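Local coordinates for protein type I modular polyketide synthase (Streptomyces albus subsp. albus, PDB 6IYR) that probably selects an acyl-CoA extender unit and transfers its acyl group to the acyl carrier protein, as the acyltransferase domain of module 8 in salinomycin biosynthesis, at residues A161-P166 and L233-A238; D105-A110 and A114-G119. All blocks are in the same frame, centred on the assembly; numbering follows the deposited sequence.

Interaction 1: residues A161-P166 and L233-A238; sequences ADALAP and LSLGDA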
loop_
_atom_site.group_PDB
_atom_site.type_symbol
_atom_site.label_atom_id
_atom_site.label_comp_id
_atom_site.label_asym_id
_atom_site.label_seq_id
_atom_site.Cartn_x
_atom_site.Cartn_y
_atom_site.Cartn_z
ATOM N N ALA A 161 -12.881 13.191 3.046
ATOM C CA ALA A 161 -13.624 13.611 4.247
ATOM C C ALA A 161 -15.054 14.067 3.877
ATOM O O ALA A 161 -16.021 13.759 4.590
ATOM C CB ALA A 161 -12.906 14.708 4.990
ATOM N N ASP A 162 -15.203 14.770 2.756
ATOM C CA ASP A 162 -16.561 15.162 2.319
ATOM C C ASP A 162 -17.392 13.929 1.954
ATOM O O ASP A 162 -18.567 13.852 2.308
ATOM C CB ASP A 162 -16.532 16.121 1.120
ATOM C CG ASP A 162 -15.871 17.454 1.440
ATOM O OD1 ASP A 162 -15.950 17.938 2.596
ATOM O OD2 ASP A 162 -15.290 18.029 0.504
ATOM N N ALA A 163 -16.770 12.966 1.277
ATOM C CA ALA A 163 -17.468 11.763 0.877
ATOM C C ALA A 163 -17.994 10.994 2.081
ATOM O O ALA A 163 -19.083 10.401 2.039
ATOM C CB ALA A 163 -16.584 10.915 0.014
ATOM N N LEU A 164 -17.274 11.075 3.191
ATOM C CA LEU A 164 -17.567 10.271 4.367
ATOM C C LEU A 164 -18.605 10.952 5.207
ATOM O O LEU A 164 -19.212 10.333 6.078
ATOM C CB LEU A 164 -16.296 10.027 5.258
ATOM C CG LEU A 164 -15.384 8.938 4.716
ATOM C CD1 LEU A 164 -13.971 9.091 5.240
ATOM C CD2 LEU A 164 -15.918 7.513 4.943
ATOM N N ALA A 165 -18.703 12.257 5.068
ATOM C CA ALA A 165 -19.389 13.048 6.070
ATOM C C ALA A 165 -20.882 12.715 6.266
ATOM O O ALA A 165 -21.435 12.945 7.351
ATOM C CB ALA A 165 -19.240 14.520 5.754
ATOM N N PRO A 166 -21.554 12.209 5.228
ATOM C CA PRO A 166 -22.942 11.822 5.495
ATOM C C PRO A 166 -23.025 10.620 6.408
ATOM O O PRO A 166 -24.039 10.385 7.049
ATOM C CB PRO A 166 -23.485 11.468 4.120
ATOM C CG PRO A 166 -22.558 12.108 3.150
ATOM C CD PRO A 166 -21.211 12.096 3.806
ATOM N N LEU A 233 -16.194 2.734 -8.445
ATOM C CA LEU A 233 -17.166 3.458 -7.628
ATOM C C LEU A 233 -16.769 4.905 -7.586
ATOM O O LEU A 233 -15.564 5.211 -7.585
ATOM C CB LEU A 233 -17.187 2.941 -6.176
ATOM C CG LEU A 233 -17.627 1.483 -5.949
ATOM C CD1 LEU A 233 -17.343 1.030 -4.512
ATOM C CD2 LEU A 233 -19.105 1.353 -6.254
ATOM N N SER A 234 -17.776 5.773 -7.459
ATOM C CA SER A 234 -17.543 7.161 -7.166
ATOM C C SER A 234 -16.975 7.216 -5.786
ATOM O O SER A 234 -17.206 6.309 -4.976
ATOM C CB SER A 234 -18.841 7.985 -7.204
ATOM O OG SER A 234 -19.798 7.542 -6.237
ATOM N N LEU A 235 -16.420 8.367 -5.453
ATOM C CA LEU A 235 -15.833 8.552 -4.138
ATOM C C LEU A 235 -16.931 8.459 -3.094
ATOM O O LEU A 235 -16.722 7.912 -2.028
ATOM C CB LEU A 235 -15.193 9.924 -4.036
ATOM C CG LEU A 235 -13.779 10.095 -3.496
ATOM C CD1 LEU A 235 -13.688 11.244 -2.514
ATOM C CD2 LEU A 235 -13.131 8.847 -2.960
ATOM N N GLY A 236 -18.077 9.063 -3.384
ATOM C CA GLY A 236 -19.227 9.007 -2.482
ATOM C C GLY A 236 -19.685 7.580 -2.163
ATOM O O GLY A 236 -20.043 7.265 -1.024
ATOM N N ASP A 237 -19.814 6.780 -3.208
ATOM C CA ASP A 237 -20.196 5.387 -3.074
ATOM C C ASP A 237 -19.129 4.547 -2.371
ATOM O O ASP A 237 -19.473 3.695 -1.571
ATOM C CB ASP A 237 -20.543 4.771 -4.418
ATOM C CG ASP A 237 -21.990 5.137 -4.881
ATOM O OD1 ASP A 237 -22.775 5.680 -4.072
ATOM O OD2 ASP A 237 -22.357 4.744 -6.000
ATOM N N ALA A 238 -17.856 4.746 -2.701
ATOM C CA ALA A 238 -16.796 4.009 -2.027
ATOM C C ALA A 238 -16.750 4.362 -0.536
ATOM O O ALA A 238 -16.657 3.485 0.289
ATOM C CB ALA A 238 -15.454 4.228 -2.718
#
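Ala-163 sets its methyl group against the first turn of helix 235-248, and the whole contact runs through that one carbon. Its CB points toward this helix, 3.6 Å from the backbone oxygen Leu-235 O and 4.1 Å from Gly-236 CA. The backbones come close here, with Ala-163 CA and Gly-236 CA 4.7 Å apart, and small residues face each other at that point. Leu-235 closes the contact from one flank. Its side chain starts out along the side of the helix and brings CD1 to 3.9 Å from Ala-163 CB; its chi1 of -131° is unusual for leucine, and the conformation may be poorly defined. Farther into the protein the packing continues with larger groups, where Trp-196 of helix 188-208 touches both Leu-235 and Leu-164. Ala-239, one helical turn beyond Leu-235, meets Ala-163 and Leu-164 as well. The outer side is looser: the contact lies at the protein surface, its touching residues are partly exposed, and the exposed Asp-162 on the near helix makes no contact with 233-238. On the far helix Ser-234 is the N-cap, and its OG accepts a fairly straight bond from Asp-237 N (3.1 Å, 162°). Asp-237, whose side chain starts away from Ala-163, instead takes a hydrogen bond from Ala-342 N through OD2, which ties the start of this helix to a neighbouring loop. About 119 Å² is buried between the two segments. With nothing but methyl groups, a glycine CA and one carbonyl oxygen meeting, the joint rests on van der Waals contact and close fit; it lacks any directional bond, and its alignment is probably set by neighbours such as Trp-196.

Interaction 2: residues D105-A110 and A114-G119; sequences DALAEA and AGVIEG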
loop_
_atom_site.group_PDB
_atom_site.type_symbol
_atom_site.label_atom_id
_atom_site.label_comp_id
_atom_site.label_asym_id
_atom_site.label_seq_id
_atom_site.Cartn_x
_atom_site.Cartn_y
_atom_site.Cartn_z
ATOM N N ASP A 105 29.060 10.674 -1.490
ATOM C CA ASP A 105 30.273 9.956 -1.197
ATOM C C ASP A 105 29.900 8.514 -0.859
ATOM O O ASP A 105 30.595 7.577 -1.263
ATOM C CB ASP A 105 30.997 10.607 -0.028
ATOM C CG ASP A 105 31.938 11.753 -0.469
ATOM O OD1 ASP A 105 32.140 11.979 -1.682
ATOM O OD2 ASP A 105 32.516 12.393 0.418
ATOM N N ALA A 106 28.800 8.344 -0.122
ATOM C CA ALA A 106 28.313 6.994 0.180
ATOM C C ALA A 106 27.897 6.261 -1.090
ATOM O O ALA A 106 28.255 5.106 -1.298
ATOM C CB ALA A 106 27.184 7.036 1.185
ATOM N N LEU A 107 27.171 6.946 -1.960
ATOM C CA LEU A 107 26.764 6.353 -3.216
ATOM C C LEU A 107 27.984 5.943 -4.029
ATOM O O LEU A 107 28.023 4.861 -4.627
ATOM C CB LEU A 107 25.862 7.328 -3.989
ATOM C CG LEU A 107 25.290 6.853 -5.311
ATOM C CD1 LEU A 107 24.449 5.586 -5.132
ATOM C CD2 LEU A 107 24.461 7.981 -5.900
ATOM N N ALA A 108 29.027 6.763 -4.021
ATOM C CA ALA A 108 30.144 6.490 -4.922
ATOM C C ALA A 108 30.973 5.353 -4.365
ATOM O O ALA A 108 31.653 4.679 -5.112
ATOM C CB ALA A 108 31.005 7.730 -5.148
ATOM N N GLU A 109 30.849 5.078 -3.075
ATOM C CA GLU A 109 31.613 4.007 -2.443
ATOM C C GLU A 109 30.770 2.754 -2.184
ATOM O O GLU A 109 31.121 1.948 -1.340
ATOM C CB GLU A 109 32.187 4.496 -1.104
ATOM C CG GLU A 109 33.406 5.401 -1.238
ATOM C CD GLU A 109 33.350 6.603 -0.307
ATOM O OE1 GLU A 109 32.834 6.466 0.827
ATOM O OE2 GLU A 109 33.799 7.697 -0.717
ATOM N N ALA A 110 29.596 2.669 -2.800
ATOM C CA ALA A 110 28.616 1.644 -2.450
ATOM C C ALA A 110 28.457 1.446 -0.954
ATOM O O ALA A 110 28.346 0.322 -0.491
ATOM C CB ALA A 110 28.990 0.323 -3.096
ATOM N N ALA A 114 21.231 6.947 4.839
ATOM C CA ALA A 114 20.005 7.722 4.701
ATOM C C ALA A 114 20.082 8.665 3.504
ATOM O O ALA A 114 21.161 9.141 3.144
ATOM C CB ALA A 114 19.758 8.507 5.982
ATOM N N GLY A 115 18.964 8.804 2.804
ATOM C CA GLY A 115 18.896 9.625 1.600
ATOM C C GLY A 115 19.747 9.159 0.435
ATOM O O GLY A 115 19.915 9.880 -0.534
ATOM N N VAL A 116 20.300 7.963 0.527
ATOM C CA VAL A 116 20.916 7.326 -0.620
ATOM C C VAL A 116 20.077 6.149 -1.091
ATOM O O VAL A 116 19.931 5.184 -0.377
ATOM C CB VAL A 116 22.303 6.785 -0.282
ATOM C CG1 VAL A 116 22.887 6.078 -1.497
ATOM C CG2 VAL A 116 23.216 7.928 0.151
ATOM N N ILE A 117 19.646 6.195 -2.345
ATOM C CA ILE A 117 18.900 5.086 -2.955
ATOM C C ILE A 117 19.571 4.662 -4.256
ATOM O O ILE A 117 19.852 5.493 -5.104
ATOM C CB ILE A 117 17.442 5.507 -3.255
ATOM C CG1 ILE A 117 16.797 6.091 -1.987
ATOM C CG2 ILE A 117 16.631 4.315 -3.732
ATOM C CD1 ILE A 117 16.995 7.586 -1.862
ATOM N N GLU A 118 19.717 3.359 -4.459
ATOM C CA GLU A 118 20.354 2.829 -5.670
ATOM C C GLU A 118 19.642 1.541 -6.082
ATOM O O GLU A 118 19.206 0.754 -5.239
ATOM C CB GLU A 118 21.844 2.561 -5.410
ATOM C CG GLU A 118 22.475 1.461 -6.250
ATOM C CD GLU A 118 22.356 0.082 -5.619
ATOM O OE1 GLU A 118 22.647 -0.912 -6.309
ATOM O OE2 GLU A 118 21.998 -0.023 -4.429
ATOM N N GLY A 119 19.521 1.330 -7.380
ATOM C CA GLY A 119 18.963 0.087 -7.892
ATOM C C GLY A 119 19.026 0.091 -9.400
ATOM O O GLY A 119 19.354 1.115 -10.002
#
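Leu-107 rests its CD1 methyl against two residues of the same strand face, one of them acidic: CD1 lies 4.0 Å from Val-116 CG1 and equally 4.0 Å from Glu-118 CB. Glu-118 thus contributes the aliphatic root of its side chain, while the chain beyond bends at chi2 and the carboxylate belongs to an exposed residue. Leu-107 reaches the strand because CG stands anti to the backbone N (chi1 -178°), which swings a side chain that starts out alongside the strand over toward it; its CB also comes within 4.1 Å of Val-116 CG1. Val-116 divides its two branches between neighbouring helix residues. CG1 serves Leu-107, whereas CG2 meets Ala-106 CB at a looser 4.2 Å. Val-92 of the next strand and Ala-57 of helix 50-65 also touch Leu-107, which is buried. Ile-117, between the two contact residues, points to the other side, where helix 431-443 packs against it. Helix 97-108 ends just here in a Schellman motif with Ala-110, at positive phi, as its C-prime residue, and a short loop leads to strand 116-120. Strands 88-94 and 116-120 are thus antiparallel neighbours joined through a helix on one face of a three-stranded sheet, an arrangement consistent with the KS-to-AT linker domain of modular polyketide synthases.

Overall arrangement
Interaction 2 comes first along the chain and is local, joining helix 97-108 to the strand that follows it; interaction 1 comes later and brings together helices 151-164 and 235-248 across 66 intervening residues. Their centres are 43 Å apart, with nearest atoms about 30 Å from each other, on opposite sides of the chain's centre, and they share no helix, strand or sheet. Strand 116-120 is an outer strand of the three-stranded antiparallel sheet, and helix 97-108 packs on it, in what is probably the KS-to-AT linker domain. Interaction 1 belongs to the helical surface of the acyltransferase's own alpha/beta part, so the two contacts pack different units and do not touch.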